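Long-range contacts in putative peptidase (Chlamydophila abortus, PDB 3CE2), which is a putative zinc metallopeptidase of the M3B (oligopeptidase F) family that probably degrades small bioactive peptides: residues 291-301 with 596-607; 125-136 with 155-163. All coordinates share one frame; numbering follows the deposited sequence.

Contact 1: residues 291-301 with 596-607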
loop_
_atom_site.group_PDB
_atom_site.type_symbol
_atom_site.label_atom_id
_atom_site.label_comp_id
_atom_site.label_asym_id
_atom_site.label_seq_id
_atom_site.Cartn_x
_atom_site.Cartn_y
_atom_site.Cartn_z
ATOM N N ASN A 291 -5.333 22.286 -8.137
ATOM C CA ASN A 291 -6.148 21.591 -9.136
ATOM C C ASN A 291 -7.477 21.125 -8.609
ATOM O O ASN A 291 -8.175 20.321 -9.269
ATOM C CB ASN A 291 -5.416 20.437 -9.776
ATOM C CG ASN A 291 -4.183 20.886 -10.528
ATOM O OD1 ASN A 291 -4.174 20.940 -11.753
ATOM N ND2 ASN A 291 -3.138 21.224 -9.790
ATOM N N SER A 292 -7.843 21.678 -7.450
ATOM C CA SER A 292 -9.158 21.459 -6.858
ATOM C C SER A 292 -10.248 21.523 -7.905
ATOM O O SER A 292 -11.246 20.779 -7.821
ATOM C CB SER A 292 -9.447 22.430 -5.702
ATOM O OG SER A 292 -8.806 23.697 -5.845
ATOM N N SER A 293 -10.052 22.384 -8.908
ATOM C CA SER A 293 -11.048 22.536 -9.974
ATOM C C SER A 293 -11.374 21.195 -10.629
ATOM O O SER A 293 -12.463 20.998 -11.168
ATOM C CB SER A 293 -10.605 23.563 -11.020
ATOM O OG SER A 293 -9.361 23.202 -11.610
ATOM N N LEU A 294 -10.436 20.256 -10.572
ATOM C CA LEU A 294 -10.710 18.971 -11.183
ATOM C C LEU A 294 -11.777 18.235 -10.393
ATOM O O LEU A 294 -12.626 17.569 -10.966
ATOM C CB LEU A 294 -9.435 18.145 -11.345
ATOM C CG LEU A 294 -8.704 18.376 -12.671
ATOM C CD1 LEU A 294 -7.784 17.239 -12.960
ATOM C CD2 LEU A 294 -9.671 18.512 -13.827
ATOM N N ILE A 295 -11.753 18.382 -9.073
ATOM C CA ILE A 295 -12.822 17.856 -8.242
ATOM C C ILE A 295 -14.113 18.533 -8.681
ATOM O O ILE A 295 -15.085 17.863 -9.041
ATOM C CB ILE A 295 -12.549 18.092 -6.720
ATOM C CG1 ILE A 295 -11.396 17.224 -6.230
ATOM C CG2 ILE A 295 -13.761 17.777 -5.865
ATOM C CD1 ILE A 295 -10.841 17.706 -4.917
ATOM N N THR A 296 -14.115 19.863 -8.688
ATOM C CA THR A 296 -15.308 20.597 -9.101
ATOM C C THR A 296 -15.867 20.053 -10.413
ATOM O O THR A 296 -17.048 19.744 -10.490
ATOM C CB THR A 296 -15.013 22.067 -9.280
ATOM O OG1 THR A 296 -14.199 22.529 -8.194
ATOM C CG2 THR A 296 -16.276 22.831 -9.308
ATOM N N LYS A 297 -15.030 19.904 -11.437
ATOM C CA LYS A 297 -15.526 19.396 -12.728
ATOM C C LYS A 297 -16.231 18.066 -12.587
ATOM O O LYS A 297 -17.387 17.933 -12.986
ATOM C CB LYS A 297 -14.402 19.238 -13.758
ATOM C CG LYS A 297 -14.286 20.370 -14.752
ATOM C CD LYS A 297 -12.970 20.281 -15.533
ATOM C CE LYS A 297 -12.820 21.438 -16.536
ATOM N NZ LYS A 297 -11.394 21.707 -16.866
ATOM N N TYR A 298 -15.520 17.089 -12.018
ATOM C CA TYR A 298 -15.993 15.705 -11.968
ATOM C C TYR A 298 -17.282 15.570 -11.210
ATOM O O TYR A 298 -18.221 14.967 -11.717
ATOM C CB TYR A 298 -14.959 14.756 -11.341
ATOM C CG TYR A 298 -15.471 13.331 -11.194
ATOM C CD1 TYR A 298 -16.080 12.673 -12.270
ATOM C CD2 TYR A 298 -15.345 12.637 -9.982
ATOM C CE1 TYR A 298 -16.550 11.363 -12.148
ATOM C CE2 TYR A 298 -15.816 11.325 -9.846
ATOM C CZ TYR A 298 -16.413 10.699 -10.935
ATOM O OH TYR A 298 -16.861 9.414 -10.812
ATOM N N PHE A 299 -17.327 16.126 -9.999
ATOM C CA PHE A 299 -18.538 16.063 -9.188
ATOM C C PHE A 299 -19.779 16.713 -9.810
ATOM O O PHE A 299 -20.881 16.215 -9.613
ATOM C CB PHE A 299 -18.295 16.588 -7.776
ATOM C CG PHE A 299 -17.423 15.695 -6.937
ATOM C CD1 PHE A 299 -17.112 14.397 -7.361
ATOM C CD2 PHE A 299 -16.942 16.131 -5.705
ATOM C CE1 PHE A 299 -16.307 13.553 -6.592
ATOM C CE2 PHE A 299 -16.130 15.296 -4.915
ATOM C CZ PHE A 299 -15.812 14.000 -5.367
ATOM N N SER A 300 -19.636 17.802 -10.567
ATOM C CA SER A 300 -20.831 18.399 -11.189
ATOM C C SER A 300 -21.382 17.467 -12.242
ATOM O O SER A 300 -22.597 17.385 -12.445
ATOM C CB SER A 300 -20.535 19.732 -11.853
ATOM O OG SER A 300 -19.328 20.253 -11.371
ATOM N N ILE A 301 -20.499 16.779 -12.948
ATOM C CA ILE A 301 -20.997 15.802 -13.885
ATOM C C ILE A 301 -21.856 14.829 -13.113
ATOM O O ILE A 301 -22.972 14.530 -13.510
ATOM C CB ILE A 301 -19.870 15.038 -14.550
ATOM C CG1 ILE A 301 -19.052 15.985 -15.421
ATOM C CG2 ILE A 301 -20.428 13.872 -15.347
ATOM C CD1 ILE A 301 -17.904 15.304 -16.103
ATOM N N PHE A 596 -2.495 14.436 -14.210
ATOM C CA PHE A 596 -3.647 15.304 -14.422
ATOM C C PHE A 596 -4.171 15.264 -15.860
ATOM O O PHE A 596 -5.385 15.303 -16.101
ATOM C CB PHE A 596 -3.311 16.730 -14.011
ATOM C CG PHE A 596 -3.227 16.924 -12.530
ATOM C CD1 PHE A 596 -3.963 16.139 -11.676
ATOM C CD2 PHE A 596 -2.456 17.931 -11.995
ATOM C CE1 PHE A 596 -3.909 16.327 -10.311
ATOM C CE2 PHE A 596 -2.396 18.127 -10.629
ATOM C CZ PHE A 596 -3.131 17.309 -9.786
ATOM N N CYS A 597 -3.256 15.159 -16.813
ATOM C CA CYS A 597 -3.655 14.995 -18.209
ATOM C C CYS A 597 -4.562 13.804 -18.411
ATOM O O CYS A 597 -5.616 13.897 -19.035
ATOM C CB CYS A 597 -2.426 14.854 -19.104
ATOM S SG CYS A 597 -1.580 16.428 -19.333
ATOM N N PHE A 598 -4.128 12.672 -17.894
ATOM C CA PHE A 598 -4.904 11.458 -17.966
ATOM C C PHE A 598 -6.299 11.664 -17.375
ATOM O O PHE A 598 -7.299 11.235 -17.945
ATOM C CB PHE A 598 -4.172 10.362 -17.196
ATOM C CG PHE A 598 -4.829 9.026 -17.279
ATOM C CD1 PHE A 598 -4.358 8.065 -18.174
ATOM C CD2 PHE A 598 -5.908 8.721 -16.466
ATOM C CE1 PHE A 598 -4.959 6.826 -18.252
ATOM C CE2 PHE A 598 -6.523 7.477 -16.544
ATOM C CZ PHE A 598 -6.054 6.529 -17.440
ATOM N N ILE A 599 -6.363 12.326 -16.229
ATOM C CA ILE A 599 -7.628 12.490 -15.549
ATOM C C ILE A 599 -8.530 13.410 -16.364
ATOM O O ILE A 599 -9.702 13.099 -16.595
ATOM C CB ILE A 599 -7.393 13.014 -14.133
ATOM C CG1 ILE A 599 -6.621 11.964 -13.336
ATOM C CG2 ILE A 599 -8.680 13.328 -13.439
ATOM C CD1 ILE A 599 -5.877 12.532 -12.190
ATOM N N GLU A 600 -7.966 14.519 -16.835
ATOM C CA GLU A 600 -8.707 15.476 -17.634
ATOM C C GLU A 600 -9.321 14.805 -18.833
ATOM O O GLU A 600 -10.487 15.044 -19.173
ATOM C CB GLU A 600 -7.771 16.568 -18.109
ATOM C CG GLU A 600 -8.427 17.648 -18.927
ATOM C CD GLU A 600 -9.195 18.628 -18.075
ATOM O OE1 GLU A 600 -8.584 19.221 -17.155
ATOM O OE2 GLU A 600 -10.409 18.806 -18.336
ATOM N N LYS A 601 -8.546 13.941 -19.477
ATOM C CA LYS A 601 -9.049 13.296 -20.664
ATOM C C LYS A 601 -10.270 12.466 -20.326
ATOM O O LYS A 601 -11.244 12.441 -21.076
ATOM C CB LYS A 601 -7.993 12.413 -21.295
ATOM C CG LYS A 601 -8.381 11.976 -22.657
ATOM C CD LYS A 601 -7.605 10.770 -23.097
ATOM C CE LYS A 601 -8.243 10.213 -24.364
ATOM N NZ LYS A 601 -8.048 8.754 -24.514
ATOM N N LYS A 602 -10.221 11.795 -19.183
ATOM C CA LYS A 602 -11.279 10.866 -18.809
ATOM C C LYS A 602 -12.525 11.642 -18.393
ATOM O O LYS A 602 -13.648 11.231 -18.696
ATOM C CB LYS A 602 -10.811 9.975 -17.661
ATOM C CG LYS A 602 -9.791 8.951 -18.049
ATOM C CD LYS A 602 -10.428 7.696 -18.549
ATOM C CE LYS A 602 -9.395 6.720 -19.059
ATOM N NZ LYS A 602 -9.114 7.068 -20.475
ATOM N N ILE A 603 -12.330 12.768 -17.701
ATOM C CA ILE A 603 -13.466 13.595 -17.321
ATOM C C ILE A 603 -14.191 14.078 -18.576
ATOM O O ILE A 603 -15.414 14.086 -18.615
ATOM C CB ILE A 603 -13.050 14.796 -16.455
ATOM C CG1 ILE A 603 -12.501 14.312 -15.113
ATOM C CG2 ILE A 603 -14.222 15.733 -16.233
ATOM C CD1 ILE A 603 -12.069 15.419 -14.205
ATOM N N GLN A 604 -13.432 14.448 -19.606
ATOM C CA GLN A 604 -14.029 14.909 -20.860
ATOM C C GLN A 604 -14.742 13.800 -21.600
ATOM O O GLN A 604 -15.834 14.019 -22.101
ATOM C CB GLN A 604 -13.001 15.564 -21.779
ATOM C CG GLN A 604 -12.619 16.975 -21.367
ATOM C CD GLN A 604 -11.352 17.460 -22.087
ATOM O OE1 GLN A 604 -10.800 18.521 -21.759
ATOM N NE2 GLN A 604 -10.884 16.677 -23.066
ATOM N N GLU A 605 -14.153 12.607 -21.679
ATOM C CA GLU A 605 -14.900 11.489 -22.286
ATOM C C GLU A 605 -16.248 11.338 -21.604
ATOM O O GLU A 605 -17.268 11.234 -22.261
ATOM C CB GLU A 605 -14.157 10.160 -22.185
ATOM C CG GLU A 605 -12.873 10.078 -22.971
ATOM C CD GLU A 605 -12.302 8.667 -22.987
ATOM O OE1 GLU A 605 -13.100 7.709 -22.858
ATOM O OE2 GLU A 605 -11.065 8.513 -23.138
ATOM N N LEU A 606 -16.243 11.341 -20.272
ATOM C CA LEU A 606 -17.455 11.082 -19.499
ATOM C C LEU A 606 -18.464 12.183 -19.740
ATOM O O LEU A 606 -19.661 11.930 -19.941
ATOM C CB LEU A 606 -17.138 11.009 -18.004
ATOM C CG LEU A 606 -18.378 10.877 -17.109
ATOM C CD1 LEU A 606 -19.055 9.544 -17.328
ATOM C CD2 LEU A 606 -18.047 11.049 -15.640
ATOM N N SER A 607 -17.949 13.409 -19.716
ATOM C CA SER A 607 -18.745 14.612 -19.862
ATOM C C SER A 607 -19.530 14.619 -21.167
ATOM O O SER A 607 -20.664 15.059 -21.212
ATOM C CB SER A 607 -17.851 15.839 -19.789
ATOM O OG SER A 607 -18.623 16.974 -19.490
#

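Contact 2: residues 125-136 with 155-163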
loop_
_atom_site.group_PDB
_atom_site.type_symbol
_atom_site.label_atom_id
_atom_site.label_comp_id
_atom_site.label_asym_id
_atom_site.label_seq_id
_atom_site.Cartn_x
_atom_site.Cartn_y
_atom_site.Cartn_z
ATOM N N GLN A 125 22.145 -3.994 13.439
ATOM C CA GLN A 125 21.806 -2.614 13.131
ATOM C C GLN A 125 22.439 -1.547 14.060
ATOM O O GLN A 125 23.002 -0.567 13.578
ATOM C CB GLN A 125 20.302 -2.413 13.029
ATOM C CG GLN A 125 19.924 -0.969 13.315
ATOM C CD GLN A 125 18.991 -0.415 12.284
ATOM O OE1 GLN A 125 18.729 -1.052 11.267
ATOM N NE2 GLN A 125 18.497 0.781 12.523
ATOM N N PRO A 126 22.340 -1.716 15.388
ATOM C CA PRO A 126 22.878 -0.617 16.197
ATOM C C PRO A 126 24.409 -0.596 16.283
ATOM O O PRO A 126 24.989 0.473 16.515
ATOM C CB PRO A 126 22.245 -0.838 17.586
ATOM C CG PRO A 126 21.933 -2.279 17.641
ATOM C CD PRO A 126 21.769 -2.794 16.215
ATOM N N ALA A 127 25.059 -1.748 16.102
ATOM C CA ALA A 127 26.531 -1.768 16.063
ATOM C C ALA A 127 27.041 -0.988 14.853
ATOM O O ALA A 127 28.056 -0.294 14.945
ATOM C CB ALA A 127 27.067 -3.193 16.031
ATOM N N LEU A 128 26.323 -1.107 13.726
ATOM C CA LEU A 128 26.646 -0.377 12.503
ATOM C C LEU A 128 26.371 1.109 12.609
ATOM O O LEU A 128 27.242 1.920 12.299
ATOM C CB LEU A 128 25.890 -0.945 11.311
ATOM C CG LEU A 128 26.334 -2.350 10.917
ATOM C CD1 LEU A 128 25.348 -3.056 9.944
ATOM C CD2 LEU A 128 27.715 -2.258 10.327
ATOM N N THR A 129 25.168 1.474 13.040
ATOM C CA THR A 129 24.821 2.879 13.138
ATOM C C THR A 129 25.684 3.604 14.152
ATOM O O THR A 129 25.705 4.829 14.174
ATOM C CB THR A 129 23.338 3.122 13.489
ATOM O OG1 THR A 129 23.025 2.489 14.737
ATOM C CG2 THR A 129 22.462 2.570 12.408
ATOM N N SER A 130 26.412 2.869 14.982
ATOM C CA SER A 130 27.302 3.549 15.918
ATOM C C SER A 130 28.821 3.528 15.579
ATOM O O SER A 130 29.633 3.932 16.405
ATOM C CB SER A 130 27.051 3.048 17.336
ATOM O OG SER A 130 27.465 1.707 17.427
ATOM N N LEU A 131 29.206 3.074 14.385
ATOM C CA LEU A 131 30.581 3.271 13.899
ATOM C C LEU A 131 30.891 4.748 13.687
ATOM O O LEU A 131 29.989 5.538 13.418
ATOM C CB LEU A 131 30.767 2.563 12.569
ATOM C CG LEU A 131 30.440 1.097 12.708
ATOM C CD1 LEU A 131 30.732 0.387 11.435
ATOM C CD2 LEU A 131 31.284 0.544 13.855
ATOM N N SER A 132 32.164 5.126 13.777
ATOM C CA SER A 132 32.566 6.522 13.498
ATOM C C SER A 132 32.201 6.949 12.071
ATOM O O SER A 132 31.837 6.110 11.235
ATOM C CB SER A 132 34.070 6.678 13.682
ATOM O OG SER A 132 34.756 6.063 12.604
ATOM N N GLU A 133 32.314 8.243 11.781
ATOM C CA GLU A 133 32.098 8.718 10.405
ATOM C C GLU A 133 33.167 8.137 9.496
ATOM O O GLU A 133 32.898 7.752 8.360
ATOM C CB GLU A 133 32.157 10.240 10.320
ATOM C CG GLU A 133 31.060 10.938 11.076
ATOM C CD GLU A 133 31.505 12.288 11.610
ATOM O OE1 GLU A 133 31.992 13.116 10.801
ATOM O OE2 GLU A 133 31.372 12.512 12.839
ATOM N N SER A 134 34.383 8.083 10.017
ATOM C CA SER A 134 35.520 7.617 9.267
ATOM C C SER A 134 35.324 6.172 8.795
ATOM O O SER A 134 35.499 5.869 7.609
ATOM C CB SER A 134 36.783 7.751 10.119
ATOM O OG SER A 134 37.696 6.713 9.797
ATOM N N LEU A 135 34.962 5.293 9.730
ATOM C CA LEU A 135 34.611 3.906 9.409
ATOM C C LEU A 135 33.433 3.774 8.447
ATOM O O LEU A 135 33.460 2.941 7.527
ATOM C CB LEU A 135 34.285 3.145 10.686
ATOM C CG LEU A 135 35.559 2.661 11.355
ATOM C CD1 LEU A 135 35.253 1.826 12.592
ATOM C CD2 LEU A 135 36.327 1.871 10.322
ATOM N N ILE A 136 32.390 4.575 8.675
ATOM C CA ILE A 136 31.266 4.615 7.765
ATOM C C ILE A 136 31.855 4.801 6.359
ATOM O O ILE A 136 31.612 3.986 5.457
ATOM C CB ILE A 136 30.264 5.773 8.111
ATOM C CG1 ILE A 136 29.578 5.588 9.487
ATOM C CG2 ILE A 136 29.237 5.975 7.005
ATOM C CD1 ILE A 136 29.185 4.194 9.801
ATOM N N ILE A 155 21.551 1.960 6.130
ATOM C CA ILE A 155 21.772 1.786 7.549
ATOM C C ILE A 155 22.637 2.859 8.189
ATOM O O ILE A 155 22.339 3.318 9.280
ATOM C CB ILE A 155 22.362 0.450 7.848
ATOM C CG1 ILE A 155 21.317 -0.642 7.530
ATOM C CG2 ILE A 155 22.831 0.439 9.304
ATOM C CD1 ILE A 155 21.871 -2.080 7.572
ATOM N N PHE A 156 23.710 3.258 7.518
ATOM C CA PHE A 156 24.620 4.293 8.041
ATOM C C PHE A 156 23.987 5.689 8.054
ATOM O O PHE A 156 24.415 6.557 8.796
ATOM C CB PHE A 156 25.928 4.354 7.230
ATOM C CG PHE A 156 26.790 3.100 7.301
ATOM C CD1 PHE A 156 27.043 2.463 8.504
ATOM C CD2 PHE A 156 27.386 2.598 6.157
ATOM C CE1 PHE A 156 27.859 1.324 8.567
ATOM C CE2 PHE A 156 28.186 1.465 6.212
ATOM C CZ PHE A 156 28.422 0.830 7.437
ATOM N N ARG A 157 22.976 5.919 7.229
ATOM C CA ARG A 157 22.333 7.225 7.227
ATOM C C ARG A 157 21.674 7.529 8.571
ATOM O O ARG A 157 21.341 8.679 8.868
ATOM C CB ARG A 157 21.296 7.321 6.088
ATOM C CG ARG A 157 21.909 7.847 4.800
ATOM C CD ARG A 157 20.969 7.767 3.593
ATOM N NE ARG A 157 20.061 8.908 3.526
ATOM C CZ ARG A 157 18.810 8.876 3.955
ATOM N NH1 ARG A 157 18.311 7.736 4.458
ATOM N NH2 ARG A 157 18.070 9.976 3.864
ATOM N N LEU A 158 21.478 6.493 9.376
ATOM C CA LEU A 158 20.747 6.631 10.634
ATOM C C LEU A 158 21.644 7.080 11.786
ATOM O O LEU A 158 21.168 7.443 12.857
ATOM C CB LEU A 158 20.013 5.323 10.985
ATOM C CG LEU A 158 18.807 5.044 10.063
ATOM C CD1 LEU A 158 18.123 3.694 10.315
ATOM C CD2 LEU A 158 17.826 6.196 10.124
ATOM N N SER A 159 22.945 7.052 11.549
ATOM C CA SER A 159 23.933 7.430 12.551
ATOM C C SER A 159 23.704 8.855 13.065
ATOM O O SER A 159 23.758 9.097 14.264
ATOM C CB SER A 159 25.332 7.332 11.937
ATOM O OG SER A 159 25.444 8.245 10.841
ATOM N N ILE A 160 23.455 9.799 12.167
ATOM C CA ILE A 160 23.296 11.183 12.590
ATOM C C ILE A 160 21.986 11.477 13.356
ATOM O O ILE A 160 21.757 12.604 13.803
ATOM C CB ILE A 160 23.439 12.139 11.390
ATOM C CG1 ILE A 160 22.338 11.888 10.353
ATOM C CG2 ILE A 160 24.800 11.954 10.736
ATOM C CD1 ILE A 160 22.246 12.998 9.280
ATOM N N HIS A 161 21.119 10.475 13.485
ATOM C CA HIS A 161 19.874 10.617 14.241
ATOM C C HIS A 161 19.770 9.452 15.222
ATOM O O HIS A 161 18.686 8.953 15.473
ATOM C CB HIS A 161 18.640 10.598 13.316
ATOM C CG HIS A 161 18.610 11.693 12.294
ATOM N ND1 HIS A 161 18.281 12.996 12.601
ATOM C CD2 HIS A 161 18.819 11.671 10.955
ATOM C CE1 HIS A 161 18.319 13.738 11.506
ATOM N NE2 HIS A 161 18.644 12.957 10.490
ATOM N N THR A 162 20.908 8.993 15.731
ATOM C CA THR A 162 20.963 7.909 16.705
ATOM C C THR A 162 21.947 8.293 17.811
ATOM O O THR A 162 23.144 8.497 17.549
ATOM C CB THR A 162 21.422 6.591 16.059
ATOM O OG1 THR A 162 20.456 6.166 15.097
ATOM C CG2 THR A 162 21.579 5.486 17.079
ATOM N N GLY A 163 21.439 8.395 19.042
ATOM C CA GLY A 163 22.238 8.848 20.180
ATOM C C GLY A 163 22.937 7.720 20.926
ATOM O O GLY A 163 23.062 6.600 20.419
#

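Contact 1: residues 291-301 with 596-607
Asn291 beside Phe596 and Ile301 beside Ser607 bound the stretch where the two chains run side by side, Asn291 lying just ahead of its helix. The axes of 292-301 and 596-607 come within 10.4 Å and are inclined by 21°. Asn291 CB lies over one face of the Phe596 ring in a CH-pi contact, 4.2 Å from the Phe596 ring centroid. The amide plane is tilted 32° from the ring, and Asn291 ND2 bonds back to Ile287 O. The middle packs knobs into holes in both directions: Leu294 sits among Phe596, Ile599, Glu600 and Ile603, and Ile603 among Leu294, Lys297, Tyr298 and Ile301. Leu294 splits its branches, CD1 lying 4.0 Å from Ile599 CG2 and CD2 lying 3.9 Å from Ile603 CD1. Further along, Ile301 CD1 meets Ile603 CG2 at 3.7 Å, while Ile301 CG2 packs on Leu606 CD2. With CG anti to the backbone N (chi1 176°), Tyr298 takes Leu606 CD2 at its ring edge, 3.8 Å from Tyr298 CE1. At the exposed margin Lys297, extended beyond CG, forms a salt bridge and weak hydrogen bond, NZ to Glu600 OE2 at 3.4 Å. This near-parallel packing joins helix 292-306 to the chain's last helix, 590-607, away from the zinc sites. Helix 451-487 packs against both, touching Ile295, Tyr298 and Ile599 and receiving Tyr298 OH at Asp463; helix 536-553 lies against Phe598.

Contact 2: residues 125-136 with 155-163
The Phe156 ring has the Leu128 carbonyl oxygen at its edge: Leu128 O lies in the ring plane, 3.8 Å from Phe156 CE1. The same ring atom has Leu128 CD2 4.0 Å away, whereas Leu131 CD1 approaches obliquely. The side chains of Ile136 and Phe156 run antiparallel past one another, with Ile136 CG2 3.7 Å from Phe156 CB; the closer approach of the Ile136 CD1 methyl is doubtful in the model. His139 and Leu140, from helix 133-141, also touch this ring. Beside it, Thr129 turns its methyl to the second segment: with OG1 between the backbone N and carbonyl carbon (chi1 59°), CG2 reaches Ile155 CG2 at 3.8 Å and Leu158 CB at 3.9 Å. Leu128 CB also packs on Ile155 CG2. At the exposed end the Gln125 side chain lies across that of Leu158, NE2 being 3.7 Å from Leu158 CD1. Where the backbones come closest, Thr129 O receives a CA-H...O contact from Ser159 CA at 3.5 Å. The type I turn from Phe156 to Ser159, leading on from helix 149-156, thus packs on the end of helix 124-129 and the start of helix 133-141, in the oligopeptidase F region. No conventional hydrogen bond joins the segments, and several polar groups are held locally. Phe156 O takes both Ser159 N and Ser159 OG, the hydroxyl lying 2.8 Å away and nearly in line with the carbonyl. Leu158 O is gripped from opposite faces of its plane by Thr162 OG1 and His161 N, and Ser132 OG caps helix 133-141 through Leu135 N. With these bonds shaping each turn separately, the chemistry suggests that shape and apolar contact largely set the fit.

How the contacts relate
Contacts 1 and 2 lie on opposite sides of the chain's centre, their own centres about 48 Å apart and their nearest atoms about 26 Å apart. They share no helix and follow one another in series along the chain. Contact 1 is mostly buried and joins two helices nearly 300 residues apart; contact 2 is partly buried and joins neighbouring helix ends and turns separated by fewer than 20. Both are chiefly apolar and lie away from the zinc sites. The difference shows in the polar part: 291-301 and 596-607 add a salt bridge at their margin, whereas no hydrogen bond or salt bridge joins 125-136 to 155-163.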